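Local coordinates for 2-oxoadipate dioxygenase/decarboxylase, chloroplastic/amyloplastic (Oryza sativa, PDB 6W1K), which uses ferrous iron and molecular oxygen to decarboxylate and hydroxylate 2-oxoadipate to D-2-hydroxyglutarate in lysine breakdown, at residues E45-Y50 and N211-F216; D68-K73 and K142-S147; A269-L274 and V285-R290. All blocks are in the same frame, centred on the assembly; numbering follows the deposited sequence.

Interaction 1. Residues E45-Y50 and N211-F216. With SO4 (sulfate ion), chain G.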
loop_
_atom_site.group_PDB
_atom_site.type_symbol
_atom_site.label_atom_id
_atom_site.label_comp_id
_atom_site.label_asym_id
_atom_site.label_seq_id
_atom_site.Cartn_x
_atom_site.Cartn_y
_atom_site.Cartn_z
ATOM N N GLU A 45 -1.613 -14.407 10.130
ATOM C CA GLU A 45 -1.569 -15.729 10.744
ATOM C C GLU A 45 -2.965 -16.342 10.825
ATOM O O GLU A 45 -3.137 -17.547 10.592
ATOM C CB GLU A 45 -0.929 -15.637 12.128
ATOM C CG GLU A 45 0.552 -15.248 12.073
ATOM C CD GLU A 45 1.159 -14.913 13.436
ATOM O OE1 GLU A 45 0.392 -14.764 14.416
ATOM O OE2 GLU A 45 2.409 -14.797 13.519
ATOM N N LEU A 46 -3.976 -15.537 11.170
ATOM C CA LEU A 46 -5.324 -16.082 11.315
ATOM C C LEU A 46 -5.869 -16.585 9.980
ATOM O O LEU A 46 -6.570 -17.606 9.920
ATOM C CB LEU A 46 -6.262 -15.022 11.893
ATOM C CG LEU A 46 -6.108 -14.691 13.382
ATOM C CD1 LEU A 46 -6.936 -13.438 13.732
ATOM C CD2 LEU A 46 -6.508 -15.864 14.271
ATOM N N VAL A 47 -5.599 -15.852 8.907
ATOM C CA VAL A 47 -6.074 -16.264 7.595
ATOM C C VAL A 47 -5.377 -17.545 7.156
ATOM O O VAL A 47 -5.999 -18.444 6.579
ATOM C CB VAL A 47 -5.857 -15.119 6.589
ATOM C CG1 VAL A 47 -6.136 -15.620 5.174
ATOM C CG2 VAL A 47 -6.736 -13.914 6.958
ATOM N N ARG A 48 -4.069 -17.636 7.390
ATOM C CA ARG A 48 -3.345 -18.842 7.007
ATOM C C ARG A 48 -3.906 -20.057 7.731
ATOM O O ARG A 48 -4.108 -21.109 7.120
ATOM C CB ARG A 48 -1.854 -18.676 7.302
ATOM C CG ARG A 48 -1.049 -19.975 7.217
ATOM C CD ARG A 48 -0.841 -20.425 5.777
ATOM N NE ARG A 48 0.025 -21.604 5.673
ATOM C CZ ARG A 48 1.351 -21.555 5.601
ATOM N NH1 ARG A 48 1.974 -20.381 5.615
ATOM N NH2 ARG A 48 2.059 -22.677 5.509
ATOM N N SER A 49 -4.189 -19.920 9.034
ATOM C CA SER A 49 -4.701 -21.048 9.807
ATOM C C SER A 49 -6.099 -21.441 9.353
ATOM O O SER A 49 -6.438 -22.628 9.310
ATOM C CB SER A 49 -4.726 -20.697 11.296
ATOM O OG SER A 49 -3.423 -20.497 11.808
ATOM N N TYR A 50 -6.925 -20.452 9.023
ATOM C CA TYR A 50 -8.302 -20.714 8.625
ATOM C C TYR A 50 -8.401 -21.247 7.196
ATOM O O TYR A 50 -9.160 -22.178 6.924
ATOM C CB TYR A 50 -9.104 -19.422 8.759
ATOM C CG TYR A 50 -10.574 -19.582 8.496
ATOM C CD1 TYR A 50 -11.452 -19.898 9.533
ATOM C CD2 TYR A 50 -11.089 -19.408 7.222
ATOM C CE1 TYR A 50 -12.813 -20.046 9.304
ATOM C CE2 TYR A 50 -12.450 -19.553 6.980
ATOM C CZ TYR A 50 -13.306 -19.867 8.027
ATOM O OH TYR A 50 -14.651 -20.019 7.791
ATOM N N ASN A 211 -17.217 -9.919 1.925
ATOM C CA ASN A 211 -18.182 -9.655 2.988
ATOM C C ASN A 211 -18.030 -10.659 4.122
ATOM O O ASN A 211 -18.073 -10.288 5.304
ATOM C CB ASN A 211 -19.603 -9.674 2.434
ATOM C CG ASN A 211 -20.006 -8.347 1.810
ATOM O OD1 ASN A 211 -19.697 -7.277 2.342
ATOM N ND2 ASN A 211 -20.702 -8.411 0.677
ATOM N N LYS A 212 -17.793 -11.912 3.772
ATOM C CA LYS A 212 -17.513 -12.980 4.747
ATOM C C LYS A 212 -16.158 -12.688 5.387
ATOM O O LYS A 212 -16.033 -12.855 6.581
ATOM C CB LYS A 212 -17.470 -14.349 4.075
ATOM C CG LYS A 212 -18.695 -15.213 4.301
ATOM C CD LYS A 212 -19.844 -14.839 3.420
ATOM C CE LYS A 212 -21.017 -15.790 3.548
ATOM N NZ LYS A 212 -20.718 -17.111 2.949
ATOM N N PHE A 213 -15.176 -12.258 4.598
ATOM C CA PHE A 213 -13.856 -11.936 5.127
ATOM C C PHE A 213 -13.944 -10.831 6.180
ATOM O O PHE A 213 -13.357 -10.938 7.259
ATOM C CB PHE A 213 -12.904 -11.502 4.007
ATOM C CG PHE A 213 -11.478 -11.397 4.460
ATOM C CD1 PHE A 213 -10.598 -12.449 4.243
ATOM C CD2 PHE A 213 -11.017 -10.265 5.146
ATOM C CE1 PHE A 213 -9.301 -12.380 4.681
ATOM C CE2 PHE A 213 -9.725 -10.207 5.604
ATOM C CZ PHE A 213 -8.853 -11.262 5.351
ATOM N N ASN A 214 -14.689 -9.768 5.881
ATOM C CA ASN A 214 -14.825 -8.673 6.838
ATOM C C ASN A 214 -15.399 -9.155 8.164
ATOM O O ASN A 214 -14.938 -8.741 9.239
ATOM C CB ASN A 214 -15.697 -7.570 6.249
ATOM C CG ASN A 214 -14.963 -6.747 5.224
ATOM O OD1 ASN A 214 -13.745 -6.861 5.073
ATOM N ND2 ASN A 214 -15.697 -5.932 4.488
ATOM N N LYS A 215 -16.404 -10.034 8.119
ATOM C CA LYS A 215 -16.995 -10.523 9.364
ATOM C C LYS A 215 -16.010 -11.417 10.120
ATOM O O LYS A 215 -15.961 -11.397 11.353
ATOM C CB LYS A 215 -18.297 -11.266 9.075
ATOM C CG LYS A 215 -18.965 -11.862 10.308
ATOM C CD LYS A 215 -19.542 -13.228 9.996
ATOM C CE LYS A 215 -20.766 -13.559 10.862
ATOM N NZ LYS A 215 -20.749 -12.890 12.206
ATOM N N PHE A 216 -15.211 -12.200 9.396
ATOM C CA PHE A 216 -14.124 -12.959 10.015
ATOM C C PHE A 216 -13.161 -12.037 10.772
ATOM O O PHE A 216 -12.769 -12.336 11.903
ATOM C CB PHE A 216 -13.399 -13.769 8.924
ATOM C CG PHE A 216 -12.142 -14.465 9.392
ATOM C CD1 PHE A 216 -10.889 -13.898 9.151
ATOM C CD2 PHE A 216 -12.211 -15.683 10.057
ATOM C CE1 PHE A 216 -9.730 -14.517 9.581
ATOM C CE2 PHE A 216 -11.059 -16.315 10.481
ATOM C CZ PHE A 216 -9.808 -15.729 10.239
HETATM S S SO4 G . -0.856 -25.385 5.879
HETATM O O1 SO4 G . 0.035 -25.416 4.721
HETATM O O2 SO4 G . -2.092 -26.094 5.557
HETATM O O3 SO4 G . -1.166 -24.001 6.232
HETATM O O4 SO4 G . -0.195 -26.041 7.008
#

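Interaction 2. Residues D68-K73 and K142-S147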
loop_
_atom_site.group_PDB
_atom_site.type_symbol
_atom_site.label_atom_id
_atom_site.label_comp_id
_atom_site.label_asym_id
_atom_site.label_seq_id
_atom_site.Cartn_x
_atom_site.Cartn_y
_atom_site.Cartn_z
ATOM N N ASP A 68 11.559 17.971 -4.255
ATOM C CA ASP A 68 13.020 17.791 -4.350
ATOM C C ASP A 68 13.403 16.345 -4.631
ATOM O O ASP A 68 14.401 15.831 -4.126
ATOM C CB ASP A 68 13.720 18.279 -3.078
ATOM C CG ASP A 68 13.545 19.781 -2.836
ATOM O OD1 ASP A 68 13.716 20.208 -1.667
ATOM O OD2 ASP A 68 13.235 20.531 -3.798
ATOM N N GLY A 69 12.621 15.690 -5.476
ATOM C CA GLY A 69 12.904 14.326 -5.852
ATOM C C GLY A 69 12.589 13.267 -4.813
ATOM O O GLY A 69 12.958 12.112 -5.018
ATOM N N TYR A 70 11.951 13.615 -3.701
ATOM C CA TYR A 70 11.605 12.642 -2.657
ATOM C C TYR A 70 10.283 11.926 -2.925
ATOM O O TYR A 70 9.847 11.105 -2.102
ATOM C CB TYR A 70 11.597 13.349 -1.284
ATOM C CG TYR A 70 12.988 13.338 -0.661
ATOM C CD1 TYR A 70 13.970 14.235 -1.074
ATOM C CD2 TYR A 70 13.353 12.357 0.270
ATOM C CE1 TYR A 70 15.260 14.168 -0.565
ATOM C CE2 TYR A 70 14.648 12.283 0.777
ATOM C CZ TYR A 70 15.588 13.170 0.348
ATOM O OH TYR A 70 16.854 13.078 0.875
ATOM N N GLY A 71 9.647 12.197 -4.057
ATOM C CA GLY A 71 8.296 11.729 -4.344
ATOM C C GLY A 71 8.240 10.364 -4.996
ATOM O O GLY A 71 9.082 9.496 -4.767
ATOM N N ILE A 72 7.197 10.170 -5.800
ATOM C CA ILE A 72 6.937 8.868 -6.404
ATOM C C ILE A 72 8.192 8.332 -7.094
ATOM O O ILE A 72 8.528 7.153 -6.967
ATOM C CB ILE A 72 5.761 8.968 -7.374
ATOM C CG1 ILE A 72 4.467 9.260 -6.620
ATOM C CG2 ILE A 72 5.604 7.678 -8.157
ATOM C CD1 ILE A 72 3.366 9.753 -7.504
ATOM N N LYS A 73 8.916 9.195 -7.808
ATOM C CA LYS A 73 10.033 8.717 -8.606
ATOM C C LYS A 73 11.138 8.095 -7.753
ATOM O O LYS A 73 11.897 7.252 -8.260
ATOM C CB LYS A 73 10.581 9.864 -9.439
ATOM C CG LYS A 73 11.142 10.994 -8.609
ATOM C CD LYS A 73 11.951 11.970 -9.465
ATOM C CE LYS A 73 11.100 13.079 -10.011
ATOM N NZ LYS A 73 11.888 14.335 -10.206
ATOM N N LYS A 142 12.890 21.509 5.824
ATOM C CA LYS A 142 13.956 21.335 6.808
ATOM C C LYS A 142 14.388 19.873 6.877
ATOM O O LYS A 142 15.587 19.559 6.897
ATOM C CB LYS A 142 13.501 21.816 8.194
ATOM C CG LYS A 142 14.495 21.481 9.325
ATOM C CD LYS A 142 14.073 22.055 10.680
ATOM C CE LYS A 142 12.826 21.360 11.215
ATOM N NZ LYS A 142 12.573 21.695 12.671
ATOM N N TYR A 143 13.419 18.962 6.968
ATOM C CA TYR A 143 13.784 17.554 7.064
ATOM C C TYR A 143 14.387 17.051 5.765
ATOM O O TYR A 143 15.390 16.316 5.791
ATOM C CB TYR A 143 12.574 16.739 7.474
ATOM C CG TYR A 143 12.248 16.995 8.906
ATOM C CD1 TYR A 143 12.999 16.424 9.917
ATOM C CD2 TYR A 143 11.260 17.862 9.260
ATOM C CE1 TYR A 143 12.735 16.665 11.234
ATOM C CE2 TYR A 143 10.974 18.084 10.556
ATOM C CZ TYR A 143 11.720 17.496 11.561
ATOM O OH TYR A 143 11.484 17.743 12.897
ATOM N N ILE A 144 13.829 17.465 4.625
ATOM C CA ILE A 144 14.401 17.071 3.339
ATOM C C ILE A 144 15.872 17.501 3.260
ATOM O O ILE A 144 16.726 16.757 2.770
ATOM C CB ILE A 144 13.585 17.664 2.174
ATOM C CG1 ILE A 144 12.196 17.018 2.020
ATOM C CG2 ILE A 144 14.352 17.546 0.866
ATOM C CD1 ILE A 144 12.185 15.580 2.002
ATOM N N ARG A 145 16.189 18.714 3.734
ATOM C CA ARG A 145 17.586 19.149 3.733
ATOM C C ARG A 145 18.459 18.235 4.601
ATOM O O ARG A 145 19.578 17.891 4.209
ATOM C CB ARG A 145 17.710 20.604 4.185
ATOM C CG ARG A 145 17.228 21.605 3.113
ATOM C CD ARG A 145 17.964 21.446 1.743
ATOM N NE ARG A 145 17.126 20.833 0.697
ATOM C CZ ARG A 145 17.547 19.912 -0.175
ATOM N NH1 ARG A 145 18.811 19.483 -0.150
ATOM N NH2 ARG A 145 16.702 19.415 -1.080
ATOM N N THR A 146 17.942 17.772 5.746
ATOM C CA THR A 146 18.743 16.919 6.614
ATOM C C THR A 146 19.037 15.555 5.998
ATOM O O THR A 146 19.962 14.867 6.462
ATOM C CB THR A 146 18.093 16.693 8.000
ATOM O OG1 THR A 146 17.009 15.759 7.949
ATOM C CG2 THR A 146 17.603 17.996 8.622
ATOM N N SER A 147 18.272 15.162 4.983
ATOM C CA SER A 147 18.324 13.839 4.347
ATOM C C SER A 147 19.342 13.757 3.234
ATOM O O SER A 147 19.701 12.652 2.821
ATOM C CB SER A 147 16.930 13.501 3.801
ATOM O OG SER A 147 16.852 12.167 3.312
HETATM O O HOH W 1 16.939 16.846 -3.052
#

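Interaction 3. Residues A269-L274 and V285-R290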
loop_
_atom_site.group_PDB
_atom_site.type_symbol
_atom_site.label_atom_id
_atom_site.label_comp_id
_atom_site.label_asym_id
_atom_site.label_seq_id
_atom_site.Cartn_x
_atom_site.Cartn_y
_atom_site.Cartn_z
ATOM N N ALA A 269 -8.904 -7.016 -0.555
ATOM C CA ALA A 269 -9.482 -6.577 -1.812
ATOM C C ALA A 269 -10.028 -7.755 -2.592
ATOM O O ALA A 269 -9.417 -8.831 -2.648
ATOM C CB ALA A 269 -8.460 -5.811 -2.659
ATOM N N GLU A 270 -11.190 -7.540 -3.193
ATOM C CA GLU A 270 -11.796 -8.511 -4.096
ATOM C C GLU A 270 -11.933 -7.861 -5.461
ATOM O O GLU A 270 -12.520 -6.779 -5.578
ATOM C CB GLU A 270 -13.173 -8.979 -3.606
ATOM C CG GLU A 270 -13.746 -10.144 -4.470
ATOM C CD GLU A 270 -14.938 -10.878 -3.838
ATOM O OE1 GLU A 270 -15.243 -10.623 -2.662
ATOM O OE2 GLU A 270 -15.574 -11.713 -4.532
ATOM N N ARG A 271 -11.387 -8.504 -6.477
ATOM C CA ARG A 271 -11.540 -8.077 -7.860
ATOM C C ARG A 271 -12.484 -9.048 -8.554
ATOM O O ARG A 271 -12.165 -10.236 -8.697
ATOM C CB ARG A 271 -10.188 -8.023 -8.566
ATOM C CG ARG A 271 -9.148 -7.141 -7.833
ATOM C CD ARG A 271 -7.759 -7.096 -8.547
ATOM N NE ARG A 271 -6.945 -6.075 -7.889
ATOM C CZ ARG A 271 -6.971 -4.779 -8.180
ATOM N NH1 ARG A 271 -6.225 -3.938 -7.492
ATOM N NH2 ARG A 271 -7.718 -4.332 -9.177
ATOM N N LEU A 272 -13.629 -8.543 -9.002
ATOM C CA LEU A 272 -14.620 -9.397 -9.640
ATOM C C LEU A 272 -14.333 -9.555 -11.131
ATOM O O LEU A 272 -13.631 -8.747 -11.743
ATOM C CB LEU A 272 -16.027 -8.833 -9.451
ATOM C CG LEU A 272 -16.563 -8.834 -8.013
ATOM C CD1 LEU A 272 -18.059 -8.486 -8.057
ATOM C CD2 LEU A 272 -16.340 -10.158 -7.311
ATOM N N VAL A 273 -14.926 -10.597 -11.713
ATOM C CA VAL A 273 -14.737 -10.864 -13.131
ATOM C C VAL A 273 -15.288 -9.712 -13.971
ATOM O O VAL A 273 -16.304 -9.089 -13.634
ATOM C CB VAL A 273 -15.407 -12.193 -13.527
ATOM C CG1 VAL A 273 -15.055 -12.556 -14.934
ATOM C CG2 VAL A 273 -14.986 -13.323 -12.599
ATOM N N LEU A 274 -14.618 -9.436 -15.081
ATOM C CA LEU A 274 -15.067 -8.387 -15.970
ATOM C C LEU A 274 -16.316 -8.827 -16.735
ATOM O O LEU A 274 -16.546 -10.028 -16.944
ATOM C CB LEU A 274 -13.970 -8.015 -16.955
ATOM C CG LEU A 274 -12.769 -7.278 -16.372
ATOM C CD1 LEU A 274 -11.615 -7.307 -17.366
ATOM C CD2 LEU A 274 -13.149 -5.843 -15.993
ATOM N N VAL A 285 -11.708 -18.639 -14.067
ATOM C CA VAL A 285 -11.348 -17.236 -13.900
ATOM C C VAL A 285 -9.918 -17.148 -13.384
ATOM O O VAL A 285 -9.564 -17.783 -12.386
ATOM C CB VAL A 285 -12.331 -16.529 -12.955
ATOM C CG1 VAL A 285 -12.018 -15.057 -12.876
ATOM C CG2 VAL A 285 -13.763 -16.721 -13.426
ATOM N N ASN A 286 -9.088 -16.375 -14.082
ATOM C CA ASN A 286 -7.733 -16.042 -13.665
ATOM C C ASN A 286 -7.642 -14.541 -13.420
ATOM O O ASN A 286 -8.589 -13.796 -13.680
ATOM C CB ASN A 286 -6.715 -16.474 -14.718
ATOM C CG ASN A 286 -6.805 -17.950 -15.027
ATOM O OD1 ASN A 286 -7.566 -18.392 -15.901
ATOM N ND2 ASN A 286 -6.026 -18.733 -14.292
ATOM N N GLU A 287 -6.483 -14.097 -12.927
ATOM C CA GLU A 287 -6.379 -12.710 -12.469
ATOM C C GLU A 287 -6.607 -11.737 -13.618
ATOM O O GLU A 287 -7.163 -10.654 -13.416
ATOM C CB GLU A 287 -5.013 -12.471 -11.809
ATOM C CG GLU A 287 -4.856 -11.107 -11.079
ATOM C CD GLU A 287 -5.577 -11.031 -9.728
ATOM O OE1 GLU A 287 -6.171 -12.048 -9.291
ATOM O OE2 GLU A 287 -5.533 -9.943 -9.098
ATOM N N HIS A 288 -6.226 -12.118 -14.838
ATOM C CA HIS A 288 -6.373 -11.191 -15.953
ATOM C C HIS A 288 -7.825 -11.054 -16.407
ATOM O O HIS A 288 -8.143 -10.116 -17.144
ATOM C CB HIS A 288 -5.454 -11.610 -17.109
ATOM C CG HIS A 288 -5.948 -12.770 -17.912
ATOM N ND1 HIS A 288 -5.636 -14.077 -17.603
ATOM C CD2 HIS A 288 -6.695 -12.819 -19.042
ATOM C CE1 HIS A 288 -6.196 -14.883 -18.488
ATOM N NE2 HIS A 288 -6.846 -14.146 -19.373
ATOM N N HIS A 289 -8.717 -11.916 -15.934
ATOM C CA HIS A 289 -10.141 -11.811 -16.227
ATOM C C HIS A 289 -10.882 -10.902 -15.265
ATOM O O HIS A 289 -12.106 -10.767 -15.382
ATOM C CB HIS A 289 -10.793 -13.180 -16.153
ATOM C CG HIS A 289 -10.317 -14.138 -17.187
ATOM N ND1 HIS A 289 -9.746 -15.351 -16.867
ATOM C CD2 HIS A 289 -10.347 -14.078 -18.540
ATOM C CE1 HIS A 289 -9.451 -16.001 -17.979
ATOM N NE2 HIS A 289 -9.802 -15.249 -19.008
ATOM N N ARG A 290 -10.178 -10.340 -14.290
ATOM C CA ARG A 290 -10.763 -9.594 -13.191
ATOM C C ARG A 290 -10.414 -8.117 -13.323
ATOM O O ARG A 290 -9.421 -7.737 -13.954
ATOM C CB ARG A 290 -10.272 -10.159 -11.851
ATOM C CG ARG A 290 -10.545 -11.650 -11.668
ATOM C CD ARG A 290 -10.066 -12.127 -10.291
ATOM N NE ARG A 290 -10.477 -13.498 -9.992
ATOM C CZ ARG A 290 -11.643 -13.827 -9.447
ATOM N NH1 ARG A 290 -12.522 -12.887 -9.129
ATOM N NH2 ARG A 290 -11.929 -15.095 -9.210
#

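Interaction 1. Residues E45-Y50 and N211-F216
Phe216 packs against Val47 and Tyr50 where helix 38-51 meets helix 210-219. The axes of the two short segments come no closer than 12.3 Å, at 118° between their N-to-C directions, a separation that large aromatic side chains can span. Phe216 does most of the spanning: its CG stands anti to the backbone N (chi1 173°), and the ring reaches across to helix 38-51. At its far end CZ lies 3.8 Å from the backbone Leu46 O, which meets the ring at its edge and also accepts the helical bond from Tyr50 N. On one flank Phe216 CE1 is 4.0 Å from Val47 CG2; on the other, Phe216 CE2 is 3.7 Å from Tyr50 CD1. The Tyr50 and Phe216 side chains slide past each other in opposite directions, their rings oblique with planes at 50°, and Phe216 CD2 sits over a face of Tyr50. The tyrosine suits this more exposed position because its hydroxyl bonds to Asp206 while its ring packs on Phe216. Beta-branched Val47 is buried and shared: CG2 also lies 3.8 Å from Phe213 CZ, the two side chains crossing at about a right angle. Phe213 in turn meets Phe268 of strand 258-271, and Asn214 bonds to Ser242, so helix 210-219 bridges helix 38-51 and the mixed sheet of this glyoxalase-clan fold, whose metal ligand Glu267 is about 9 Å from Phe213 between side chains. An alanine in place of Phe216 would probably open a gap between the helices and leave the Tyr50 ring and Val47 without a shared apolar partner. At the solvent side of helix 38-51, Arg48 NE donates to O3 of a sulfate at 2.7 Å, an ion probably from the crystallisation liquor.

Interaction 2. Residues D68-K73 and K142-S147
The backbones approach most closely at Asp68 and Ile144, whose CA atoms are 7.8 Å apart, where the turn leading into helix 72-81 passes helix 134-147. In this turn Gly69, with positive phi, has the residue type that takes such a conformation most readily. Tyr70 lays one ring face against Ile144 in a CH-pi contact: Ile144 CD1 stands 3.8 Å from the Tyr70 ring centroid, displaced toward the rim, while CG2 of the same branched side chain lies beside Tyr70 CE1. A tyrosine fits here because beyond its apolar face it carries a hydroxyl to the helix. Tyr70 OH and Ser147 OG are hydrogen-bonded, 2.6 Å apart. Gly148 O is a further partner of the phenol and Thr164 of the serine, so these buried hydroxyls lie in a small polar network. At the outer edge Arg145 starts away from the turn, but its chain bends at chi2 (-56°), which turns CD, and again at chi3, which turns NE, and the guanidinium ends beside the turn. Arg145 NH2 donates in its guanidinium plane to Asp68 OD1 at 3.1 Å, a salt bridge, from above the carboxylate plane, and a water joins the same NH2 to Asp68 O. Because Asp68 OD1 also bonds to Gln141, it has two donors from helix 134-147, which would probably favour the ionised carboxylate at this exposed position.

Interaction 3. Residues A269-L274 and V285-R290
His289 O is met by two neighbouring groups of residues 269-274: Leu274 N donates to it at 2.9 Å in a nearly straight bond (167°), and Val273 CA makes a CA-H...O contact with it at 3.5 Å. This belongs to a single beta bridge between Val273 and Arg290, just beyond the end of strand 258-271, with a complementary CA-H...O contact from Arg290 CA to Leu272 O. The bridge ties the chain leaving strand 258-271 to the loop that precedes helix 296-302. Arg290 strengthens the junction through its side chain, which runs extended from CG to NE, and beyond it Arg290 NH1 donates to Arg271 O at 2.7 Å. The donor lies in the carbonyl plane, though the oxygen is tilted 16° out of the guanidinium plane. A long arginine suits this place because its aliphatic part passes close to the carbonyl as well, with CD near the same oxygen, while Val273 CG2 and Val285 CG1 both lie over the same face of the Arg290 guanidinium. Those two methyls also meet tip to tip at 3.4 Å, tighter than usual van der Waals contact. Deeper in, Arg271 CB touches Arg290 CB at 3.9 Å, and the extended Arg271 side chain leaves the contact to form a salt bridge with Asp58 and a cation-pi contact with Phe294, a residue of the 2-oxoadipate pocket. Glu287 OE2 lies 3.7 Å from Arg271 CD but 4.3 Å from Arg271 NE, too far for a salt bridge, and pairs instead with Arg121. Arg271 is about 5 Å from metal ligand His59, side chain to side chain, consistent with a second-shell position. Arg271 NH2 bonds to Arg291 O and Gly293 O, and Asp58 and Glu287 would probably offset the neighbouring charges of Arg271 and Arg121.

Overall arrangement
All three contacts lie about 20 Å from the chain's centre, yet differ in character. Interaction 2 is a buried contact with a charged outer edge, interaction 1 is partly buried and almost wholly apolar and aromatic, and interaction 3 is a surface contact held by backbone and arginine hydrogen bonds. Interactions 1 and 3 are neighbours, with nearest atoms about 5 Å apart, and both lean on strand 258-271: interaction 1 through Phe268, interaction 3 by lying at the strand's end. Interaction 2, about 39 Å from interaction 1 between centres and on the opposite side of the chain's centre, joins a different helix and turn.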